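Local coordinates for protein AlyGC (Glaciecola chathamensis, PDB 5GKD) that cleaves the marine polysaccharide alginate as a lyase of polysaccharide lyase family 6, probably by beta-elimination at a calcium-containing active site, at residues Gly211-Ile216 against Arg234-Leu239; Gly178-Glu183 against Asp630-Gly635; Phe206-Gly211 against Val229-Arg234. All coordinates share one frame; numbering follows the deposited sequence.

Overall arrangement
Followed from the N terminus, the chain first reaches 178-183, a loop of the N-terminal beta-helix whose partner, 630-635, lies far along in the C-terminal beta-helix. Contact 2 therefore closes a very long loop and ties the two beta-helices together beside the calcium ion. Contacts 3 and 1, nested inside it, each close a short loop of 17 residues. Contact 3 starts at 206-211, contact 1 follows at 211-216, and their partners 229-234 and 234-239 come in the same order, so the two cross and share Gly211 and Arg234. Contact 3 joins strands 200-207 and 224-231; contact 1 joins strands 214-219 and 236-241. Contacts 1 and 2 meet at the calcium site.

Contact 1. Residues Gly211-Ile216 against Arg234-Leu239. With CA (calcium ion), chain E.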
loop_
_atom_site.group_PDB
_atom_site.type_symbol
_atom_site.label_atom_id
_atom_site.label_comp_id
_atom_site.label_asym_id
_atom_site.label_seq_id
_atom_site.Cartn_x
_atom_site.Cartn_y
_atom_site.Cartn_z
ATOM N N GLY A 211 18.321 -8.932 -12.837
ATOM C CA GLY A 211 17.858 -7.974 -11.843
ATOM C C GLY A 211 17.837 -6.542 -12.344
ATOM O O GLY A 211 16.907 -5.783 -12.038
ATOM N N GLU A 212 18.841 -6.159 -13.137
ATOM C CA GLU A 212 19.047 -4.770 -13.554
ATOM C C GLU A 212 20.220 -4.675 -14.525
ATOM O O GLU A 212 20.788 -5.696 -14.920
ATOM C CB GLU A 212 19.314 -3.872 -12.354
ATOM C CG GLU A 212 20.528 -4.326 -11.561
ATOM C CD GLU A 212 21.271 -3.171 -10.917
ATOM O OE1 GLU A 212 21.009 -2.836 -9.745
ATOM O OE2 GLU A 212 22.110 -2.586 -11.606
ATOM N N VAL A 213 20.639 -3.460 -14.872
ATOM C CA VAL A 213 21.695 -3.321 -15.872
ATOM C C VAL A 213 23.017 -3.925 -15.396
ATOM O O VAL A 213 23.813 -4.405 -16.211
ATOM C CB VAL A 213 21.870 -1.847 -16.277
ATOM C CG1 VAL A 213 22.540 -1.054 -15.172
ATOM C CG2 VAL A 213 22.663 -1.763 -17.588
ATOM N N GLU A 214 23.290 -3.914 -14.096
ATOM C CA GLU A 214 24.532 -4.474 -13.581
ATOM C C GLU A 214 24.272 -5.879 -13.065
ATOM O O GLU A 214 23.588 -6.053 -12.059
ATOM C CB GLU A 214 25.118 -3.609 -12.474
ATOM C CG GLU A 214 25.524 -2.206 -12.884
ATOM C CD GLU A 214 26.119 -1.467 -11.712
ATOM O OE1 GLU A 214 25.369 -1.167 -10.774
ATOM O OE2 GLU A 214 27.336 -1.220 -11.707
ATOM N N ILE A 215 24.796 -6.876 -13.775
ATOM C CA ILE A 215 24.911 -8.221 -13.223
ATOM C C ILE A 215 25.972 -8.238 -12.134
ATOM O O ILE A 215 25.711 -8.619 -10.989
ATOM C CB ILE A 215 25.253 -9.240 -14.328
ATOM C CG1 ILE A 215 24.196 -9.286 -15.425
ATOM C CG2 ILE A 215 25.481 -10.640 -13.751
ATOM C CD1 ILE A 215 24.758 -9.939 -16.680
ATOM N N ILE A 216 27.194 -7.865 -12.500
ATOM C CA ILE A 216 28.299 -7.624 -11.580
ATOM C C ILE A 216 28.559 -6.127 -11.538
ATOM O O ILE A 216 28.649 -5.481 -12.585
ATOM C CB ILE A 216 29.575 -8.368 -12.015
ATOM C CG1 ILE A 216 29.338 -9.880 -12.038
ATOM C CG2 ILE A 216 30.725 -7.970 -11.123
ATOM C CD1 ILE A 216 30.540 -10.693 -12.469
ATOM N N ARG A 234 20.269 -10.416 -18.656
ATOM C CA ARG A 234 19.730 -9.131 -19.082
ATOM C C ARG A 234 20.444 -7.985 -18.368
ATOM O O ARG A 234 19.856 -7.222 -17.604
ATOM C CB ARG A 234 18.238 -9.127 -18.788
ATOM C CG ARG A 234 17.370 -8.306 -19.665
ATOM C CD ARG A 234 15.932 -8.532 -19.234
ATOM N NE ARG A 234 14.972 -7.686 -19.928
ATOM C CZ ARG A 234 14.629 -6.467 -19.540
ATOM N NH1 ARG A 234 15.192 -5.911 -18.471
ATOM N NH2 ARG A 234 13.727 -5.798 -20.220
ATOM N N GLY A 235 21.740 -7.891 -18.619
ATOM C CA GLY A 235 22.560 -6.927 -17.912
ATOM C C GLY A 235 23.995 -7.040 -18.367
ATOM O O GLY A 235 24.279 -7.607 -19.425
ATOM N N THR A 236 24.900 -6.519 -17.536
ATOM C CA THR A 236 26.288 -6.310 -17.901
ATOM C C THR A 236 27.205 -6.675 -16.742
ATOM O O THR A 236 26.780 -6.805 -15.591
ATOM C CB THR A 236 26.570 -4.846 -18.283
ATOM O OG1 THR A 236 26.483 -4.012 -17.116
ATOM C CG2 THR A 236 25.573 -4.346 -19.312
ATOM N N LEU A 237 28.484 -6.830 -17.072
ATOM C CA LEU A 237 29.581 -6.756 -16.118
ATOM C C LEU A 237 30.081 -5.318 -16.130
ATOM O O LEU A 237 30.751 -4.906 -17.075
ATOM C CB LEU A 237 30.685 -7.730 -16.510
ATOM C CG LEU A 237 31.851 -8.033 -15.575
ATOM C CD1 LEU A 237 32.704 -9.172 -16.162
ATOM C CD2 LEU A 237 32.698 -6.828 -15.270
ATOM N N THR A 238 29.773 -4.557 -15.091
ATOM C CA THR A 238 30.096 -3.141 -15.064
ATOM C C THR A 238 31.265 -2.891 -14.117
ATOM O O THR A 238 31.239 -3.304 -12.952
ATOM C CB THR A 238 28.893 -2.299 -14.650
ATOM O OG1 THR A 238 27.929 -2.273 -15.717
ATOM C CG2 THR A 238 29.336 -0.867 -14.338
ATOM N N LEU A 239 32.296 -2.244 -14.644
ATOM C CA LEU A 239 33.395 -1.675 -13.869
ATOM C C LEU A 239 32.927 -0.298 -13.397
ATOM O O LEU A 239 33.224 0.737 -13.995
ATOM C CB LEU A 239 34.655 -1.605 -14.723
ATOM C CG LEU A 239 35.711 -2.712 -14.641
ATOM C CD1 LEU A 239 35.195 -4.013 -14.063
ATOM C CD2 LEU A 239 36.440 -2.941 -15.970
HETATM CA CA CA E . 23.046 -0.887 -10.076
HETATM O O HOH W 1 22.919 0.814 -11.893
#
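Thr236 and Val213 are joined through a single carbonyl. Thr236 OG1, set between its own backbone N and carbonyl carbon (chi1 69°), donates to Val213 O over 2.8 Å from a position tilted off the carbonyl plane, while Thr236 N adds a weak, bent bond to the same oxygen. Thr236 O in turn accepts two successive amides in its carbonyl plane: Ile215 N at 2.7 Å and Ile216 N at 3.3 Å. This double acceptance marks a beta bulge, where the parallel register slips by one residue between Glu214 and Ile216. Regular pairing resumes as Thr238 N donates to Ile216 O at 2.9 Å.

Among the side chains, Thr238 OG1 donates to Thr236 OG1, extending the hydroxyl relay that ends on Val213 O, and Arg264 NE also bonds to this Thr238 oxygen. Glu214 crosses Thr238 at about a right angle, its OE2 lying 3.3 Å from Thr238 CG2 and held by Ser217. On the other face Ile216 CB packs against Leu237 CG. The Ile215 tip, CD1, lies 3.4 Å from Gly235 C; a side chain at Gly235 would run into Glu212 O and Ile215 CG1.

Metal bonds fix the carboxylates of 211-216. Glu212 binds the calcium ion through both oxygens, and Glu214 through OE1 alone, at 2.4 Å. Glu212 OE2 also accepts Glu214 N on its anti side, and OE1 receives the amides of Gly181 and Gly182, so this carboxylate is gripped from several directions. Water 1 is another ligand. Neighbouring parallel strands of a right-handed beta-helix pair here across a bulge, and 211-216 supplies two acidic calcium ligands; Glu214 also lines the carbonate pocket with Arg240, Arg264 and Tyr303, a site consistent with the active centre of a family 6 lyase.

Contact 2. Residues Gly178-Glu183 against Asp630-Gly635; sequences GSNGGE and DESTFG. With CA (calcium ion), chain E; PO4 (phosphate ion), chain H.
Asn180 of the N-terminal beta-helix faces Asp630 and Ser632, which lie in an Asx turn on a loop of the C-terminal beta-helix. In that turn Asp630 OD2 accepts Ser632 N from above the carboxylate plane, and OD1 accepts Ser632 OG on its syn side at 2.7 Å, so both oxygens of one carboxylate hold the serine in place.

Across the interface the segments meet by van der Waals contact. Asn180 CB rests 3.2 Å from Asp630 OD1, and Ser632 CB and OG lie against the Asn180 amide, whose CG, anti to the backbone N (chi1 -159°), comes 3.0 Å from Ser632 OG. Beside them, Thr633 CG2 packs on Ser179 C at 3.7 Å. Ser179 OG turns back within its own segment and donates to Asn180 O. Backbone hydrogen bonds pair Ser632 with Val213 and Gly178 with Tyr602, and also join the two domains.

The polar link runs through the metal shell. Water 1, a calcium ligand, donates to Ser632 OG and also to O3 of a phosphate ion, probably from the crystallisation liquor and further held by Lys219 and Arg240. The calcium ion takes Glu183 OE2 at 2.6 Å and phosphate O2 at 2.5 Å, and Glu212 and Glu214 bind it too. Asn180 is the remaining ligand, but its modelled amide orientation is doubtful, because it puts the nitrogen, ND2, rather than the carbonyl oxygen OD1, 2.5 Å from the calcium ion.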
loop_
_atom_site.group_PDB
_atom_site.type_symbol
_atom_site.label_atom_id
_atom_site.label_comp_id
_atom_site.label_asym_id
_atom_site.label_seq_id
_atom_site.Cartn_x
_atom_site.Cartn_y
_atom_site.Cartn_z
ATOM N N GLY A 178 12.767 -3.981 -11.262
ATOM C CA GLY A 178 11.941 -2.819 -11.486
ATOM C C GLY A 178 12.482 -1.536 -10.903
ATOM O O GLY A 178 11.718 -0.577 -10.750
ATOM N N SER A 179 13.761 -1.493 -10.574
ATOM C CA SER A 179 14.454 -0.301 -10.109
ATOM C C SER A 179 15.932 -0.639 -10.031
ATOM O O SER A 179 16.345 -1.768 -10.314
ATOM C CB SER A 179 13.947 0.181 -8.751
ATOM O OG SER A 179 14.623 -0.463 -7.695
ATOM N N ASN A 180 16.726 0.341 -9.625
ATOM C CA ASN A 180 18.103 0.067 -9.255
ATOM C C ASN A 180 18.154 -0.840 -8.024
ATOM O O ASN A 180 17.198 -0.956 -7.261
ATOM C CB ASN A 180 18.857 1.370 -8.992
ATOM C CG ASN A 180 20.374 1.206 -9.111
ATOM O OD1 ASN A 180 21.134 2.075 -8.698
ATOM N ND2 ASN A 180 20.804 0.107 -9.685
ATOM N N GLY A 181 19.278 -1.523 -7.860
ATOM C CA GLY A 181 19.504 -2.377 -6.715
ATOM C C GLY A 181 19.251 -3.853 -6.921
ATOM O O GLY A 181 18.997 -4.553 -5.938
ATOM N N GLY A 182 19.327 -4.351 -8.152
ATOM C CA GLY A 182 19.086 -5.762 -8.405
ATOM C C GLY A 182 20.307 -6.543 -8.842
ATOM O O GLY A 182 20.192 -7.517 -9.589
ATOM N N GLU A 183 21.482 -6.116 -8.390
ATOM C CA GLU A 183 22.734 -6.720 -8.830
ATOM C C GLU A 183 22.861 -8.148 -8.308
ATOM O O GLU A 183 22.336 -8.495 -7.251
ATOM C CB GLU A 183 23.928 -5.891 -8.349
ATOM C CG GLU A 183 23.952 -4.451 -8.821
ATOM C CD GLU A 183 23.280 -3.491 -7.848
ATOM O OE1 GLU A 183 22.540 -3.957 -6.975
ATOM O OE2 GLU A 183 23.512 -2.270 -7.946
ATOM N N ASP A 630 17.259 7.717 -12.212
ATOM C CA ASP A 630 17.974 6.451 -12.308
ATOM C C ASP A 630 18.215 6.053 -13.759
ATOM O O ASP A 630 17.352 6.207 -14.625
ATOM C CB ASP A 630 17.206 5.346 -11.592
ATOM C CG ASP A 630 17.877 4.000 -11.723
ATOM O OD1 ASP A 630 18.900 3.808 -11.047
ATOM O OD2 ASP A 630 17.390 3.138 -12.496
ATOM N N GLU A 631 19.387 5.513 -14.012
ATOM C CA GLU A 631 19.728 4.974 -15.320
ATOM C C GLU A 631 20.127 3.506 -15.218
ATOM O O GLU A 631 20.992 3.028 -15.947
ATOM C CB GLU A 631 20.835 5.796 -15.973
ATOM C CG GLU A 631 20.476 7.262 -16.168
ATOM C CD GLU A 631 21.648 8.088 -16.674
ATOM O OE1 GLU A 631 22.418 8.595 -15.831
ATOM O OE2 GLU A 631 21.796 8.222 -17.913
ATOM N N SER A 632 19.477 2.766 -14.330
ATOM C CA SER A 632 19.847 1.388 -14.071
ATOM C C SER A 632 18.933 0.364 -14.711
ATOM O O SER A 632 19.135 -0.835 -14.483
ATOM C CB SER A 632 19.891 1.144 -12.567
ATOM O OG SER A 632 20.771 2.048 -11.956
ATOM N N THR A 633 17.938 0.786 -15.489
ATOM C CA THR A 633 16.889 -0.101 -15.985
ATOM C C THR A 633 16.628 0.187 -17.461
ATOM O O THR A 633 17.175 1.126 -18.039
ATOM C CB THR A 633 15.595 0.060 -15.169
ATOM O OG1 THR A 633 15.158 1.421 -15.237
ATOM C CG2 THR A 633 15.826 -0.297 -13.715
ATOM N N PHE A 634 15.761 -0.619 -18.072
ATOM C CA PHE A 634 15.476 -0.499 -19.489
ATOM C C PHE A 634 14.028 -0.162 -19.794
ATOM O O PHE A 634 13.725 0.207 -20.933
ATOM C CB PHE A 634 15.849 -1.802 -20.219
ATOM C CG PHE A 634 17.230 -2.294 -19.915
ATOM C CD1 PHE A 634 18.327 -1.470 -20.083
ATOM C CD2 PHE A 634 17.433 -3.578 -19.431
ATOM C CE1 PHE A 634 19.603 -1.920 -19.811
ATOM C CE2 PHE A 634 18.716 -4.031 -19.146
ATOM C CZ PHE A 634 19.802 -3.198 -19.343
ATOM N N GLY A 635 13.133 -0.286 -18.820
ATOM C CA GLY A 635 11.725 -0.082 -19.028
ATOM C C GLY A 635 11.210 1.121 -18.281
ATOM O O GLY A 635 11.961 1.783 -17.572
HETATM CA CA CA E . 23.046 -0.887 -10.076
HETATM P P PO4 H . 25.049 1.887 -9.084
HETATM O O1 PO4 H . 26.144 0.917 -9.439
HETATM O O2 PO4 H . 23.845 1.081 -8.796
HETATM O O3 PO4 H . 24.814 2.867 -10.264
HETATM O O4 PO4 H . 25.451 2.514 -7.769
HETATM O O HOH W 1 22.919 0.814 -11.893
#

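Contact 3. Residues Phe206-Gly211 against Val229-Arg234; sequences FDRCNG and VFFESR
Phe206 and Phe230 lie side by side and point the same way, each with CG beside the backbone N and anti to the carbonyl carbon (chi1 -62° and -57°). Their planes are almost parallel, 11° apart, but slid so that overlap is slight; Phe230 CE2 sits over the rim of one Phe206 face, 3.5 Å from CD1 of Phe206. Phe171 stacks with Phe206 and Phe252 with Phe230, which continues the aromatic row from coil to coil. On the opposite face of the strands Asp207 and Phe231 also run together, Asp207 OD1 lying 3.5 Å from Phe231 CD1.

Parallel pairing of this kind, with Phe206 N bonded to Val229 O, Phe231 N to Phe206 O and Arg208 N to Phe231 O, joins successive coils of a parallel beta-helix. Both strands then turn through a residue with left-handed backbone angles, Arg208 and Glu232.

The Arg208 chain is bent at chi2 and chi3, and its NH1 meets the Asp207 carboxylate in a salt bridge, 2.9 Å from OD2, while its NH2 pairs with Glu431. Asp207 OD2 also bonds to Tyr170, and an alanine here would probably leave Arg208 NH1 without its charged mate and the Tyr170 hydroxyl without this acceptor.

In the turns, Ser233 OG accepts Cys209 N at 3.0 Å. Asn210 crosses Arg234 at about a right angle, its OD1 taking Arg234 N at 2.9 Å from above the amide plane. Water 3 bridges Asn210 ND2 and Glu232 O, and water 2 joins Asn210 O to Arg234 O and NH1, while Arg234 NH2 reaches Glu605.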
loop_
_atom_site.group_PDB
_atom_site.type_symbol
_atom_site.label_atom_id
_atom_site.label_comp_id
_atom_site.label_asym_id
_atom_site.label_seq_id
_atom_site.Cartn_x
_atom_site.Cartn_y
_atom_site.Cartn_z
ATOM N N PHE A 206 26.482 -17.405 -14.444
ATOM C CA PHE A 206 25.378 -16.477 -14.258
ATOM C C PHE A 206 24.298 -16.805 -15.294
ATOM O O PHE A 206 24.458 -16.525 -16.489
ATOM C CB PHE A 206 25.844 -15.034 -14.398
ATOM C CG PHE A 206 26.868 -14.610 -13.381
ATOM C CD1 PHE A 206 28.195 -14.939 -13.540
ATOM C CD2 PHE A 206 26.498 -13.857 -12.274
ATOM C CE1 PHE A 206 29.157 -14.532 -12.607
ATOM C CE2 PHE A 206 27.462 -13.447 -11.346
ATOM C CZ PHE A 206 28.782 -13.789 -11.512
ATOM N N ASP A 207 23.216 -17.392 -14.830
ATOM C CA ASP A 207 22.146 -17.951 -15.659
ATOM C C ASP A 207 20.924 -17.045 -15.514
ATOM O O ASP A 207 20.251 -17.072 -14.481
ATOM C CB ASP A 207 21.852 -19.382 -15.212
ATOM C CG ASP A 207 20.756 -20.065 -16.036
ATOM O OD1 ASP A 207 20.545 -19.714 -17.221
ATOM O OD2 ASP A 207 20.128 -20.988 -15.494
ATOM N N ARG A 208 20.653 -16.242 -16.548
ATOM C CA ARG A 208 19.510 -15.336 -16.595
ATOM C C ARG A 208 19.439 -14.426 -15.370
ATOM O O ARG A 208 18.385 -14.247 -14.756
ATOM C CB ARG A 208 18.212 -16.107 -16.755
ATOM C CG ARG A 208 18.070 -16.807 -18.085
ATOM C CD ARG A 208 18.193 -18.269 -17.862
ATOM N NE ARG A 208 16.957 -18.964 -18.046
ATOM C CZ ARG A 208 16.702 -20.172 -17.563
ATOM N NH1 ARG A 208 17.598 -20.826 -16.830
ATOM N NH2 ARG A 208 15.528 -20.716 -17.816
ATOM N N CYS A 209 20.586 -13.861 -14.995
ATOM C CA CYS A 209 20.606 -12.874 -13.921
ATOM C C CYS A 209 20.115 -11.566 -14.519
ATOM O O CYS A 209 20.853 -10.874 -15.221
ATOM C CB CYS A 209 22.003 -12.767 -13.313
ATOM S SG CYS A 209 22.502 -14.330 -12.510
ATOM N N ASN A 210 18.847 -11.242 -14.254
ATOM C CA ASN A 210 18.124 -10.181 -14.947
ATOM C C ASN A 210 17.679 -9.061 -14.003
ATOM O O ASN A 210 16.751 -8.314 -14.326
ATOM C CB ASN A 210 16.908 -10.768 -15.668
ATOM C CG ASN A 210 17.283 -11.777 -16.733
ATOM O OD1 ASN A 210 18.467 -12.019 -16.993
ATOM N ND2 ASN A 210 16.268 -12.370 -17.377
ATOM N N GLY A 211 18.321 -8.932 -12.837
ATOM C CA GLY A 211 17.858 -7.974 -11.843
ATOM C C GLY A 211 17.837 -6.542 -12.344
ATOM O O GLY A 211 16.907 -5.783 -12.038
ATOM N N VAL A 229 30.886 -17.303 -16.949
ATOM C CA VAL A 229 29.963 -17.448 -18.066
ATOM C C VAL A 229 28.671 -16.720 -17.730
ATOM O O VAL A 229 28.129 -16.877 -16.631
ATOM C CB VAL A 229 29.701 -18.926 -18.403
ATOM C CG1 VAL A 229 28.597 -19.037 -19.440
ATOM C CG2 VAL A 229 30.971 -19.564 -18.916
ATOM N N PHE A 230 28.195 -15.905 -18.668
ATOM C CA PHE A 230 26.958 -15.156 -18.523
ATOM C C PHE A 230 25.980 -15.625 -19.596
ATOM O O PHE A 230 26.131 -15.283 -20.769
ATOM C CB PHE A 230 27.229 -13.662 -18.644
ATOM C CG PHE A 230 28.224 -13.150 -17.653
ATOM C CD1 PHE A 230 29.581 -13.243 -17.902
ATOM C CD2 PHE A 230 27.798 -12.550 -16.473
ATOM C CE1 PHE A 230 30.502 -12.751 -16.988
ATOM C CE2 PHE A 230 28.698 -12.079 -15.566
ATOM C CZ PHE A 230 30.057 -12.174 -15.823
ATOM N N PHE A 231 24.958 -16.367 -19.200
ATOM C CA PHE A 231 24.045 -16.995 -20.148
ATOM C C PHE A 231 22.721 -16.254 -20.122
ATOM O O PHE A 231 22.011 -16.286 -19.115
ATOM C CB PHE A 231 23.838 -18.469 -19.820
ATOM C CG PHE A 231 22.896 -19.181 -20.769
ATOM C CD1 PHE A 231 21.536 -19.223 -20.523
ATOM C CD2 PHE A 231 23.386 -19.811 -21.905
ATOM C CE1 PHE A 231 20.686 -19.881 -21.385
ATOM C CE2 PHE A 231 22.549 -20.485 -22.757
ATOM C CZ PHE A 231 21.196 -20.515 -22.505
ATOM N N GLU A 232 22.408 -15.593 -21.232
ATOM C CA GLU A 232 21.125 -14.932 -21.444
ATOM C C GLU A 232 20.784 -13.980 -20.305
ATOM O O GLU A 232 19.633 -13.851 -19.905
ATOM C CB GLU A 232 20.010 -15.959 -21.657
ATOM C CG GLU A 232 20.166 -16.745 -22.947
ATOM C CD GLU A 232 19.011 -17.720 -23.230
ATOM O OE1 GLU A 232 18.037 -17.787 -22.442
ATOM O OE2 GLU A 232 19.091 -18.426 -24.251
ATOM N N SER A 233 21.791 -13.288 -19.793
ATOM C CA SER A 233 21.599 -12.410 -18.654
ATOM C C SER A 233 21.364 -10.992 -19.144
ATOM O O SER A 233 22.167 -10.439 -19.910
ATOM C CB SER A 233 22.787 -12.460 -17.692
ATOM O OG SER A 233 22.831 -13.694 -16.996
ATOM N N ARG A 234 20.269 -10.416 -18.656
ATOM C CA ARG A 234 19.730 -9.131 -19.082
ATOM C C ARG A 234 20.444 -7.985 -18.368
ATOM O O ARG A 234 19.856 -7.222 -17.604
ATOM C CB ARG A 234 18.238 -9.127 -18.788
ATOM C CG ARG A 234 17.370 -8.306 -19.665
ATOM C CD ARG A 234 15.932 -8.532 -19.234
ATOM N NE ARG A 234 14.972 -7.686 -19.928
ATOM C CZ ARG A 234 14.629 -6.467 -19.540
ATOM N NH1 ARG A 234 15.192 -5.911 -18.471
ATOM N NH2 ARG A 234 13.727 -5.798 -20.220
HETATM O O HOH W 2 17.321 -6.534 -16.518
HETATM O O HOH W 3 16.998 -13.919 -19.787
#